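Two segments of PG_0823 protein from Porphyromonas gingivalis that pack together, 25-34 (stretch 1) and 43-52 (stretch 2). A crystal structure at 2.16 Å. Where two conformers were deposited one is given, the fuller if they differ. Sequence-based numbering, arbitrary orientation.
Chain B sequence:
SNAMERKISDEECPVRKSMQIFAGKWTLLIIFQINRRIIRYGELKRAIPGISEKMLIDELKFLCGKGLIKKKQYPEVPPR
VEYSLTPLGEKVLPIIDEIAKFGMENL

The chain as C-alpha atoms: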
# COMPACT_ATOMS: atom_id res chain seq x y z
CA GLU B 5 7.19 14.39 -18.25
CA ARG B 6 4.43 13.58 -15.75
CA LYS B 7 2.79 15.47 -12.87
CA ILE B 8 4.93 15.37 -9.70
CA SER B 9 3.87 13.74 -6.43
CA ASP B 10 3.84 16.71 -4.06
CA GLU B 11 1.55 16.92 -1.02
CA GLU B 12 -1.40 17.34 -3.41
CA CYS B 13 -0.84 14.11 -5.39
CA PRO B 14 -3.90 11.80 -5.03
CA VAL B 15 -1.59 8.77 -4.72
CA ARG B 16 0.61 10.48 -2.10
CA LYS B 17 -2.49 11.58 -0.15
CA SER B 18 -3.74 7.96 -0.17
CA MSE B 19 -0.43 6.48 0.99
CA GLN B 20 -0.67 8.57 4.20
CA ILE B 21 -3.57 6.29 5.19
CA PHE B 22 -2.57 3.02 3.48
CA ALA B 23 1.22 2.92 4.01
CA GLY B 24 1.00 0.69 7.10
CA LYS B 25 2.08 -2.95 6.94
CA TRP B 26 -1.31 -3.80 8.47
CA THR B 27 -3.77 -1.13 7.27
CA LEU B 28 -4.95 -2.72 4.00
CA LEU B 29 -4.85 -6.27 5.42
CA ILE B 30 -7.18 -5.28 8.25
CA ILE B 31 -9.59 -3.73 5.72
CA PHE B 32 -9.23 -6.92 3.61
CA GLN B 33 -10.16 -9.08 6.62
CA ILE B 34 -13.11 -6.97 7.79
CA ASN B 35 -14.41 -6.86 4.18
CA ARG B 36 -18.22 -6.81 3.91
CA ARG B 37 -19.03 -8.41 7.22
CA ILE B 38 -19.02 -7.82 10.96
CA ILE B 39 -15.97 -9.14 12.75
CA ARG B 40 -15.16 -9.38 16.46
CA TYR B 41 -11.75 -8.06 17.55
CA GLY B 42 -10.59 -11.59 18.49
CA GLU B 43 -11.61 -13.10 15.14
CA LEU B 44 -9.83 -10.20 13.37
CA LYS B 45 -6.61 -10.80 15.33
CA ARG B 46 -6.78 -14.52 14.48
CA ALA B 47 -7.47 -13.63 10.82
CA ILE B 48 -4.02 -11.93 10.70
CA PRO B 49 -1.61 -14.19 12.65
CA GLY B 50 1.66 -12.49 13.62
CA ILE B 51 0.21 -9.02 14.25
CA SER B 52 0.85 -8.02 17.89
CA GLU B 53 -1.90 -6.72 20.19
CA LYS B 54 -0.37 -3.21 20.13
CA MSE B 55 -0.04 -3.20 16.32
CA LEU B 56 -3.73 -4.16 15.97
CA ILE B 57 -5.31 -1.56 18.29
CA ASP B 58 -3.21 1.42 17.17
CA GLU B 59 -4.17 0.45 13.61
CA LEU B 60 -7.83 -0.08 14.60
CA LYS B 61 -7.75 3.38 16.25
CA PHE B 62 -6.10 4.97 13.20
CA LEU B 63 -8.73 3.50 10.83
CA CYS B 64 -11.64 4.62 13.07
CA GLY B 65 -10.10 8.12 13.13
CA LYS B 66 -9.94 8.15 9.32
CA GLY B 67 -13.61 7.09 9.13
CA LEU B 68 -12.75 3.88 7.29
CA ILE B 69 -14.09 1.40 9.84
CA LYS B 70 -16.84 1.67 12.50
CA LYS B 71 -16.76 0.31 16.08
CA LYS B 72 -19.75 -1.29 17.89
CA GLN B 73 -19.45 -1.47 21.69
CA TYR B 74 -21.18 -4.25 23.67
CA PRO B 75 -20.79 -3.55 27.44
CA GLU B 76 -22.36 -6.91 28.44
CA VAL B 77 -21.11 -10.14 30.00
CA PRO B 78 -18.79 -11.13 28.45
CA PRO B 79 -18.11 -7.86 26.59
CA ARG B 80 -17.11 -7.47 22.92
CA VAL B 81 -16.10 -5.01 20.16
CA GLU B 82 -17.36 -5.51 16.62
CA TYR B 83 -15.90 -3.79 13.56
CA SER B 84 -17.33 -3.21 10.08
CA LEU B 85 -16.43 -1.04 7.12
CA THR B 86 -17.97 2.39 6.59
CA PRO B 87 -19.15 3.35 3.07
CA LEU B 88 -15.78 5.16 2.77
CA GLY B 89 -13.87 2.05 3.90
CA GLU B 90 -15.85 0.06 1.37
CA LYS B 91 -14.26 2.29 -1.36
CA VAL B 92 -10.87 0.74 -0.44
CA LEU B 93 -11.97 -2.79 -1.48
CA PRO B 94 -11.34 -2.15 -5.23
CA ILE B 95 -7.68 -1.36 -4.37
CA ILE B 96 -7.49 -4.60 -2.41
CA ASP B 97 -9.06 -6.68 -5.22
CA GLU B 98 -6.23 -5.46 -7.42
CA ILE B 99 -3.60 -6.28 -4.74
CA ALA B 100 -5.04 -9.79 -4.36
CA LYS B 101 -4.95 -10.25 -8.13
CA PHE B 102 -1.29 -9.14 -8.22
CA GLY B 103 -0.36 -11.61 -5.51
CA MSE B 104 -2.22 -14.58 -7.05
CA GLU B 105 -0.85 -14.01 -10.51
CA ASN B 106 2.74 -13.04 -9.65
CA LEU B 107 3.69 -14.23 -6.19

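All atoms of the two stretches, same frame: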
# COMPACT_ATOMS: atom_id res chain seq x y z
N LYS B 25 1.98 -1.54 7.33
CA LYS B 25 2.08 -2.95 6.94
C LYS B 25 0.80 -3.73 7.26
O LYS B 25 0.60 -4.84 6.77
CB LYS B 25 3.33 -3.63 7.53
CG LYS B 25 3.29 -3.91 9.02
CD LYS B 25 4.61 -4.51 9.52
CE LYS B 25 4.83 -5.94 9.00
NZ LYS B 25 6.25 -6.39 9.23
N TRP B 26 -0.08 -3.12 8.06
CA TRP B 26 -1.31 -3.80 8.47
C TRP B 26 -2.61 -3.17 8.00
O TRP B 26 -3.64 -3.84 7.97
CB TRP B 26 -1.35 -3.93 10.01
CG TRP B 26 -0.12 -4.54 10.61
CD1 TRP B 26 0.78 -3.92 11.42
CD2 TRP B 26 0.34 -5.90 10.46
NE1 TRP B 26 1.77 -4.80 11.81
CE2 TRP B 26 1.52 -6.02 11.24
CE3 TRP B 26 -0.14 -7.02 9.78
CZ2 TRP B 26 2.24 -7.22 11.33
CZ3 TRP B 26 0.56 -8.21 9.87
CH2 TRP B 26 1.74 -8.30 10.64
N THR B 27 -2.56 -1.89 7.65
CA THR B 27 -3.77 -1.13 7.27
C THR B 27 -4.69 -1.83 6.26
O THR B 27 -5.86 -2.08 6.56
CB THR B 27 -3.42 0.29 6.75
OG1 THR B 27 -2.58 0.95 7.70
CG2 THR B 27 -4.68 1.11 6.57
N LEU B 28 -4.16 -2.14 5.08
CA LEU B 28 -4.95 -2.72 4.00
C LEU B 28 -5.38 -4.15 4.29
O LEU B 28 -6.45 -4.58 3.84
CB LEU B 28 -4.20 -2.64 2.67
CG LEU B 28 -4.10 -1.21 2.13
CD1 LEU B 28 -3.10 -1.12 0.97
CD2 LEU B 28 -5.50 -0.72 1.73
N LEU B 29 -4.54 -4.89 5.02
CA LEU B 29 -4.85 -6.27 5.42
C LEU B 29 -6.02 -6.34 6.40
O LEU B 29 -6.86 -7.23 6.32
CB LEU B 29 -3.63 -6.94 6.06
CG LEU B 29 -2.68 -7.73 5.14
CD1 LEU B 29 -1.44 -8.13 5.91
CD2 LEU B 29 -3.38 -8.98 4.54
N ILE B 30 -6.05 -5.40 7.34
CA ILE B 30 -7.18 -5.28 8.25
C ILE B 30 -8.48 -5.03 7.47
O ILE B 30 -9.48 -5.72 7.70
CB ILE B 30 -6.90 -4.20 9.34
CG1 ILE B 30 -5.87 -4.75 10.34
CG2 ILE B 30 -8.19 -3.81 10.04
CD1 ILE B 30 -5.09 -3.71 11.14
N ILE B 31 -8.44 -4.08 6.54
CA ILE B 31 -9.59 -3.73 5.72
C ILE B 31 -10.00 -4.96 4.89
O ILE B 31 -11.18 -5.29 4.83
CB ILE B 31 -9.34 -2.45 4.84
CG1 ILE B 31 -9.16 -1.22 5.76
CG2 ILE B 31 -10.50 -2.21 3.88
CD1 ILE B 31 -8.71 0.05 5.05
N PHE B 32 -9.01 -5.64 4.31
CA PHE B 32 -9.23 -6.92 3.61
C PHE B 32 -9.99 -7.93 4.48
O PHE B 32 -10.98 -8.52 4.04
CB PHE B 32 -7.90 -7.51 3.10
CG PHE B 32 -8.05 -8.85 2.39
CD1 PHE B 32 -8.89 -8.98 1.26
CD2 PHE B 32 -7.33 -9.96 2.81
CE1 PHE B 32 -9.02 -10.20 0.59
CE2 PHE B 32 -7.45 -11.19 2.14
CZ PHE B 32 -8.30 -11.31 1.04
N GLN B 33 -9.54 -8.10 5.72
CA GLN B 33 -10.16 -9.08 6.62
C GLN B 33 -11.57 -8.70 7.09
O GLN B 33 -12.48 -9.54 7.07
CB GLN B 33 -9.22 -9.44 7.80
CG GLN B 33 -8.12 -10.43 7.40
CD GLN B 33 -8.68 -11.74 6.84
OE1 GLN B 33 -9.80 -12.15 7.16
NE2 GLN B 33 -7.91 -12.39 5.99
N ILE B 34 -11.76 -7.45 7.49
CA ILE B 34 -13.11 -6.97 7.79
C ILE B 34 -14.04 -7.20 6.58
O ILE B 34 -15.06 -7.87 6.71
CB ILE B 34 -13.14 -5.49 8.24
CG1 ILE B 34 -12.33 -5.30 9.54
CG2 ILE B 34 -14.58 -5.03 8.46
CD1 ILE B 34 -11.96 -3.83 9.83
N GLU B 43 -11.60 -12.45 16.45
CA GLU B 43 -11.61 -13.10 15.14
C GLU B 43 -10.65 -12.38 14.18
O GLU B 43 -9.92 -13.03 13.43
CB GLU B 43 -13.02 -13.11 14.55
CG GLU B 43 -13.92 -14.22 15.05
CD GLU B 43 -15.38 -14.06 14.59
OE1 GLU B 43 -15.71 -13.07 13.89
OE2 GLU B 43 -16.20 -14.94 14.94
N LEU B 44 -10.66 -11.05 14.23
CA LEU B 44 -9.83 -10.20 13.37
C LEU B 44 -8.36 -10.48 13.65
O LEU B 44 -7.58 -10.74 12.73
CB LEU B 44 -10.14 -8.71 13.61
CG LEU B 44 -10.11 -7.67 12.47
CD1 LEU B 44 -9.83 -6.27 13.03
CD2 LEU B 44 -9.15 -8.00 11.32
N LYS B 45 -7.98 -10.49 14.93
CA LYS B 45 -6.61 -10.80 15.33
C LYS B 45 -6.17 -12.19 14.86
O LYS B 45 -5.03 -12.36 14.40
CB LYS B 45 -6.41 -10.67 16.84
CG LYS B 45 -4.95 -10.51 17.21
CD LYS B 45 -4.73 -10.60 18.70
CE LYS B 45 -3.32 -11.08 18.98
NZ LYS B 45 -3.22 -11.62 20.35
N ARG B 46 -7.06 -13.17 14.97
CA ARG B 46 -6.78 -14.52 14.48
C ARG B 46 -6.78 -14.63 12.96
O ARG B 46 -6.16 -15.54 12.40
CB ARG B 46 -7.73 -15.54 15.11
CG ARG B 46 -7.26 -16.05 16.47
CD ARG B 46 -8.18 -17.13 17.03
NE ARG B 46 -9.56 -16.67 17.11
CZ ARG B 46 -10.13 -16.12 18.19
NH1 ARG B 46 -9.43 -15.93 19.30
NH2 ARG B 46 -11.40 -15.74 18.14
N ALA B 47 -7.46 -13.70 12.28
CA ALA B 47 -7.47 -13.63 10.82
C ALA B 47 -6.16 -13.06 10.23
O ALA B 47 -5.91 -13.19 9.03
CB ALA B 47 -8.68 -12.86 10.32
N ILE B 48 -5.34 -12.45 11.08
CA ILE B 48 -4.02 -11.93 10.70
C ILE B 48 -2.95 -12.39 11.71
O ILE B 48 -2.49 -11.60 12.54
CB ILE B 48 -4.01 -10.37 10.57
CG1 ILE B 48 -5.27 -9.87 9.83
CG2 ILE B 48 -2.74 -9.89 9.86
CD1 ILE B 48 -5.53 -8.38 9.91
N PRO B 49 -2.56 -13.68 11.65
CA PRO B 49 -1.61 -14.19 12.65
C PRO B 49 -0.22 -13.57 12.49
O PRO B 49 0.32 -13.49 11.37
CB PRO B 49 -1.58 -15.70 12.38
CG PRO B 49 -1.97 -15.82 10.94
CD PRO B 49 -2.95 -14.73 10.69
N GLY B 50 0.34 -13.12 13.61
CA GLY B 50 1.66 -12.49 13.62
C GLY B 50 1.60 -11.02 13.99
O GLY B 50 2.60 -10.44 14.42
N ILE B 51 0.43 -10.40 13.80
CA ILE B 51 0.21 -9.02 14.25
C ILE B 51 0.09 -8.99 15.78
O ILE B 51 -0.73 -9.71 16.36
CB ILE B 51 -1.01 -8.35 13.56
CG1 ILE B 51 -0.99 -6.84 13.78
CG2 ILE B 51 -2.34 -8.95 14.04
CD1 ILE B 51 -2.04 -6.07 12.97
N SER B 52 0.90 -8.16 16.43
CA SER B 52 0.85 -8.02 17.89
C SER B 52 -0.41 -7.28 18.32
O SER B 52 -1.07 -6.62 17.50
CB SER B 52 2.09 -7.29 18.42
OG SER B 52 2.00 -5.89 18.20

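How are the two backbones arranged? Stretch 1 enters as a short loop and becomes helical from Thr 27 to Ile 34, held by regular i to i+4 hydrogen bonds such as Ile 30 N to Trp 26 O (2.9 Å) and Gln 33 N to Leu 29 O (2.9 Å). Stretch 2 carries the last part of a helix that begins earlier in the chain, then continues through a type II beta turn from Ile 48 to Ile 51, whose closing bond, Ile 51 N to Ile 48 O at 3.4 Å, is weak. The two helix axes approach to 10.0 Å, with 120° between their N-to-C directions. That separation leaves room for side chains between them, and no hydrogen bond crosses from one stretch to the other. The backbones come near at two places, where Gln 33 CA lies 6.8 Å from Ala 47 CA and Trp 26 CA lies 7.9 Å from Ile 51 CA.

What does the turn contribute? It carries the chain from Ile 48 to Ile 51, so that both isoleucines point toward stretch 1, while Pro 49 between them points away. Gly 50 has phi 114° and psi -23°, and a CB here would be jammed against the carbonyl O of the preceding residue; the backbone by itself calls for glycine. Its carbonyl carbon, Gly 50 C, still approaches Trp 26 CH2 to 4.3 Å. Just beyond the turn, Ser 52 takes the N-cap position of the next helix and makes no contact with stretch 1.

How is the indole of Trp 26 held? The CA-to-CB bond of Trp 26 points toward stretch 2, and Ile 51 lies over one face of its ring. Ile 51 CD1 sits 3.6 Å from the centroid of the five-membered ring and only 22° off the ring normal, a CH-pi contact; the closest pair is Trp 26 CG to Ile 51 CD1 at 3.4 Å. The extended t, t rotamer of Ile 51 carries this methyl out to the ring. Farther along the indole, Trp 26 CZ3 meets Ile 48 CG2 at 3.7 Å, so the six-membered ring has an aliphatic neighbour too.

What fills the space between the helices? Ile 48 is central, touching four residues of stretch 1: besides Trp 26, its CD1 lies 3.7 Å from Ile 30 CG1 and 4.0 Å from Leu 29 O, and its CG1 is 3.8 Å from Gln 33 CG. The CA-to-CB bond of Leu 44 points sideways relative to stretch 1, but the end of the side chain comes nearer, bringing Leu 44 CD2 within 3.8 Å of Gln 33 CB and Leu 44 CD1 within 4.2 Å of Ile 30 CG2.

How does the polar Gln 33 fit into so apolar a contact? Gln 33 presents its aliphatic CB and CG to Leu 44 and Ile 48, while its amide NE2 is hydrogen-bonded elsewhere in the structure. The amide oxygen, Gln 33 OE1, lies 3.4 Å from the methyl Ala 47 CB, a packing contact only.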